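Local coordinates for D-isomer specific 2-hydroxyacid dehydrogenase family protein (Desulfovibrio vulgaris, PDB 5TX7), which probably interconverts D-2-hydroxy acids and 2-oxo acids, using a nicotinamide cofactor of the NAD type as hydride carrier, at residues Lys38-Ala43 / Met58-Ala63; Asp78-Ala83 / Ile90-Val95. All coordinates share one frame; numbering follows the deposited sequence.

Contact 1: Lys38-Ala43 / Met58-Ala63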
# COMPACT_ATOMS: atom_id res chain seq x y z
N LYS A 38 -4.53 3.77 -40.31
CA LYS A 38 -5.45 2.64 -40.41
C LYS A 38 -6.83 2.91 -39.80
O LYS A 38 -7.69 2.01 -39.81
CB LYS A 38 -4.82 1.40 -39.75
CG LYS A 38 -3.57 0.86 -40.46
CD LYS A 38 -3.84 -0.45 -41.20
CE LYS A 38 -2.57 -1.02 -41.81
NZ LYS A 38 -2.19 -0.30 -43.06
N ILE A 39 -7.06 4.12 -39.29
CA ILE A 39 -8.32 4.42 -38.57
C ILE A 39 -9.54 4.29 -39.48
O ILE A 39 -10.51 3.64 -39.10
CB ILE A 39 -8.30 5.82 -37.90
CG1 ILE A 39 -7.29 5.85 -36.75
CG2 ILE A 39 -9.67 6.20 -37.35
CD1 ILE A 39 -6.90 7.25 -36.30
N ILE A 40 -9.48 4.88 -40.68
CA ILE A 40 -10.63 4.88 -41.60
C ILE A 40 -10.94 3.46 -42.09
O ILE A 40 -12.10 3.06 -42.07
CB ILE A 40 -10.43 5.79 -42.85
CG1 ILE A 40 -9.94 7.20 -42.51
CG2 ILE A 40 -11.72 5.85 -43.65
CD1 ILE A 40 -10.78 7.94 -41.52
N GLU A 41 -9.91 2.72 -42.53
CA GLU A 41 -10.04 1.30 -42.94
C GLU A 41 -10.82 0.46 -41.93
O GLU A 41 -11.77 -0.25 -42.28
CB GLU A 41 -8.67 0.63 -43.06
CG GLU A 41 -7.92 0.94 -44.34
CD GLU A 41 -6.56 0.25 -44.41
OE1 GLU A 41 -6.33 -0.71 -43.62
OE2 GLU A 41 -5.74 0.68 -45.26
N ARG A 42 -10.38 0.54 -40.68
CA ARG A 42 -10.90 -0.31 -39.63
C ARG A 42 -12.27 0.12 -39.14
O ARG A 42 -13.11 -0.73 -38.79
CB ARG A 42 -9.89 -0.38 -38.48
CG ARG A 42 -8.60 -1.07 -38.90
CD ARG A 42 -7.59 -1.09 -37.78
NE ARG A 42 -6.33 -1.71 -38.20
CZ ARG A 42 -5.29 -1.94 -37.40
NH1 ARG A 42 -5.35 -1.58 -36.13
NH2 ARG A 42 -4.20 -2.52 -37.87
N ALA A 43 -12.49 1.43 -39.11
CA ALA A 43 -13.76 1.99 -38.65
C ALA A 43 -14.86 1.96 -39.73
O ALA A 43 -16.04 2.12 -39.40
CB ALA A 43 -13.55 3.41 -38.13
N MET A 58 -12.24 15.89 -37.38
CA MET A 58 -13.30 16.16 -38.37
C MET A 58 -13.15 15.33 -39.63
O MET A 58 -14.13 14.83 -40.17
CB MET A 58 -13.28 17.64 -38.79
CG MET A 58 -14.24 18.03 -39.92
SD MET A 58 -15.96 17.91 -39.39
CE MET A 58 -16.16 19.48 -38.55
N SER A 59 -11.92 15.20 -40.10
CA SER A 59 -11.63 14.54 -41.37
C SER A 59 -11.88 13.03 -41.30
O SER A 59 -12.41 12.47 -42.24
CB SER A 59 -10.21 14.87 -41.85
OG SER A 59 -9.23 14.12 -41.15
N ALA A 60 -11.52 12.39 -40.19
CA ALA A 60 -11.86 10.97 -39.96
C ALA A 60 -13.37 10.73 -39.80
O ALA A 60 -13.90 9.78 -40.38
CB ALA A 60 -11.13 10.41 -38.74
N LEU A 61 -14.05 11.60 -39.04
CA LEU A 61 -15.50 11.51 -38.81
C LEU A 61 -16.32 11.67 -40.10
O LEU A 61 -17.26 10.94 -40.32
CB LEU A 61 -15.95 12.53 -37.75
CG LEU A 61 -15.40 12.38 -36.32
CD1 LEU A 61 -15.47 13.70 -35.55
CD2 LEU A 61 -16.05 11.25 -35.54
N GLN A 62 -15.96 12.62 -40.94
CA GLN A 62 -16.61 12.78 -42.27
C GLN A 62 -16.32 11.65 -43.27
O GLN A 62 -17.09 11.45 -44.21
CB GLN A 62 -16.21 14.11 -42.91
CG GLN A 62 -16.85 15.28 -42.22
CD GLN A 62 -16.64 16.52 -43.02
OE1 GLN A 62 -15.51 16.91 -43.28
NE2 GLN A 62 -17.74 17.15 -43.44
N ALA A 63 -15.22 10.94 -43.09
CA ALA A 63 -14.87 9.76 -43.91
C ALA A 63 -15.54 8.48 -43.40
O ALA A 63 -15.32 7.40 -43.96
CB ALA A 63 -13.37 9.58 -43.97
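Ile40 reaches out from helix 39-43 and lays its branches against Ala60 of helix 58-62 and Ala63 just beyond it. The CA-CB bond already heads for the other helix, so the two branches at CB are carried straight to the contact. CG1 stands beside the backbone N (chi1 -49°), which leaves the shorter branch, CG2, anti to that N. This branch ends beside the last residue of the opposite segment, with Ile40 CG2 at 4.1 Å from Ala63 CB and 3.9 Å from Ala63 O. The longer branch runs through CG1 and then bends at chi2 -54°, which swings its end methyl toward the middle of the facing helix. There Ile40 CD1 rests 3.6 Å from Ala60 CA and 3.7 Å from Ala60 CB, and the same methyl also reaches Ala63 CB at 3.9 Å. Ala63 follows directly on the helix, three residues after Ala60, and the methyls of both point toward Ile40, so one branched residue can span them. Alanine suits the receiving side: its single methyl leaves the backbone CA within reach, and the CA atoms of Ile40 and Ala60 come within 6.4 Å. No hydrogen bond crosses the contact; the side chains meet through carbon alone, with Ala63 O a polar neighbour of CG2. Asp57 accepts hydrogen bonds from Ala60 N and Ser59 OG. Nearer the sheet, Ile39 packs on Val54 and Ala43 on Leu64, while Leu61 turns from Ile40 to pack on helix 82-87. Helix 39-43 leads from strand 27-30 to strand 48-51, and helix 58-62 from strand 48-51 to strand 69-72, so Ile40 joins the helices of two successive beta-alpha-beta crossovers in the flavodoxin-like, parallel-sheet domain of a D-2-hydroxyacid dehydrogenase.

Contact 2: Asp78-Ala83 / Ile90-Val95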
# COMPACT_ATOMS: atom_id res chain seq x y z
N ASP A 78 -9.95 13.98 -24.76
CA ASP A 78 -9.20 15.12 -25.31
C ASP A 78 -8.75 14.89 -26.75
O ASP A 78 -8.56 15.85 -27.49
CB ASP A 78 -7.99 15.49 -24.41
CG ASP A 78 -7.71 17.01 -24.40
OD1 ASP A 78 -8.66 17.81 -24.16
OD2 ASP A 78 -6.54 17.41 -24.60
N LYS A 79 -8.58 13.63 -27.15
CA LYS A 79 -8.18 13.26 -28.52
C LYS A 79 -9.37 13.07 -29.49
O LYS A 79 -9.17 12.74 -30.65
CB LYS A 79 -7.28 12.01 -28.49
CG LYS A 79 -5.94 12.27 -27.79
CD LYS A 79 -5.06 11.03 -27.62
CE LYS A 79 -4.05 10.85 -28.75
NZ LYS A 79 -3.43 9.48 -28.82
N VAL A 80 -10.60 13.29 -29.03
CA VAL A 80 -11.79 13.21 -29.86
C VAL A 80 -12.38 14.60 -30.06
O VAL A 80 -12.78 15.24 -29.10
CB VAL A 80 -12.86 12.31 -29.22
CG1 VAL A 80 -14.10 12.22 -30.11
CG2 VAL A 80 -12.28 10.91 -28.99
N ASP A 81 -12.45 15.06 -31.31
CA ASP A 81 -13.11 16.33 -31.62
C ASP A 81 -14.62 16.15 -31.52
O ASP A 81 -15.29 15.94 -32.52
CB ASP A 81 -12.69 16.85 -33.00
CG ASP A 81 -13.16 18.27 -33.26
OD1 ASP A 81 -14.06 18.76 -32.53
OD2 ASP A 81 -12.65 18.92 -34.20
N VAL A 82 -15.13 16.22 -30.29
CA VAL A 82 -16.54 15.93 -30.02
C VAL A 82 -17.48 17.01 -30.55
O VAL A 82 -18.66 16.74 -30.78
CB VAL A 82 -16.84 15.65 -28.52
CG1 VAL A 82 -16.00 14.48 -28.01
CG2 VAL A 82 -16.64 16.88 -27.64
N ALA A 83 -16.96 18.22 -30.74
CA ALA A 83 -17.73 19.30 -31.40
C ALA A 83 -18.01 18.97 -32.87
O ALA A 83 -19.13 19.09 -33.34
CB ALA A 83 -16.99 20.64 -31.28
N ILE A 90 -23.42 13.08 -34.40
CA ILE A 90 -22.88 11.89 -33.73
C ILE A 90 -22.73 12.20 -32.24
O ILE A 90 -21.84 12.95 -31.86
CB ILE A 90 -21.50 11.50 -34.32
CG1 ILE A 90 -21.64 11.16 -35.82
CG2 ILE A 90 -20.89 10.31 -33.57
CD1 ILE A 90 -20.34 11.17 -36.57
N PRO A 91 -23.59 11.63 -31.38
CA PRO A 91 -23.37 11.73 -29.93
C PRO A 91 -22.07 11.06 -29.52
O PRO A 91 -21.73 10.01 -30.06
CB PRO A 91 -24.55 10.95 -29.33
CG PRO A 91 -25.57 10.81 -30.41
CD PRO A 91 -24.82 10.86 -31.71
N VAL A 92 -21.35 11.66 -28.58
CA VAL A 92 -20.14 11.07 -28.02
C VAL A 92 -20.38 10.90 -26.53
O VAL A 92 -20.69 11.87 -25.84
CB VAL A 92 -18.89 11.94 -28.25
CG1 VAL A 92 -17.65 11.25 -27.70
CG2 VAL A 92 -18.69 12.21 -29.73
N SER A 93 -20.22 9.67 -26.06
CA SER A 93 -20.33 9.39 -24.63
C SER A 93 -18.97 9.03 -24.02
O SER A 93 -18.10 8.46 -24.70
CB SER A 93 -21.33 8.26 -24.39
OG SER A 93 -22.64 8.67 -24.72
N ASN A 94 -18.80 9.35 -22.73
CA ASN A 94 -17.65 8.87 -21.95
C ASN A 94 -18.11 8.02 -20.77
O ASN A 94 -19.29 7.70 -20.69
CB ASN A 94 -16.76 10.05 -21.51
CG ASN A 94 -17.39 10.91 -20.43
OD1 ASN A 94 -18.58 10.80 -20.11
ND2 ASN A 94 -16.58 11.80 -19.87
N VAL A 95 -17.19 7.65 -19.89
CA VAL A 95 -17.50 6.93 -18.67
C VAL A 95 -16.84 7.62 -17.47
O VAL A 95 -15.64 7.43 -17.24
CB VAL A 95 -17.00 5.48 -18.73
CG1 VAL A 95 -17.45 4.71 -17.49
CG2 VAL A 95 -17.46 4.79 -20.01
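Val92 and Val82 meet methyl against methyl, with Val80 adding a lighter touch at one end. Val92 has the most surface buried here, and it offers the whole fork of its side chain. Val82 CG1 settles over that fork, 3.6 Å from Val92 CG1, 3.9 Å from Val92 CB and equally far from Val92 CG2. Chi1 of -58° sets Val82 CG1 anti to the carbonyl carbon and so brings this methyl, rather than CG2, against the strand. The two side chains cross at about a right angle, and the one methyl meets three carbons of its neighbour. Val92 CG1 is shared, since Val80 CG1 approaches it loosely at 4.4 Å. Valine fits both sides: beta-branching suits the extended backbone of strand 92-93, and on the helix it makes a short, broad apolar knob.

The contact closes the beta-alpha-beta unit formed by strand 69-72, helix 82-87 and strand 92-93, the last crossover of the five-stranded parallel sheet, with Val82 in the first turn of the helix. Val92 also packs on Val72 of the adjacent strand and on Ala85 one turn further along the helix, whereas Ser93 faces the other side of the sheet and bonds through its hydroxyl to Val315 O. Asp81 sits at the N-cap, its OD1 accepting a hydrogen bond from Ala84 N. It is also the centre of an inverse gamma turn, closed by a weak bond of 2.8 Å from Val82 N to Val80 O; in this turn both valines point toward the strand and Asp81 away from it. Asn319 ties the two segments together around the apolar patch: ND2 donates to Val82 O and Ile90 O, and OD1 accepts from Val92 N.

Both contacts belong to the same flavodoxin-like domain, their centres about 15 Å apart, but they work at different levels. Contact 1 joins helix to helix and is partly buried, its centre about 28 Å from the centre of the chain: Ala60 is buried, Ile40 partly exposed and Ala63 exposed. Contact 2 joins the start of a helix to strand 92-93, at one edge of the chain's five-stranded sheet, and is buried, its centre about 19 Å from that of the chain. Neither uses a hydrogen bond between its segments: contact 1 sets isoleucine against small alanines, contact 2 valine against valine. Leu61 connects them, turning from contact 1 to place Leu61 CD1 3.8 Å from Asp81 O.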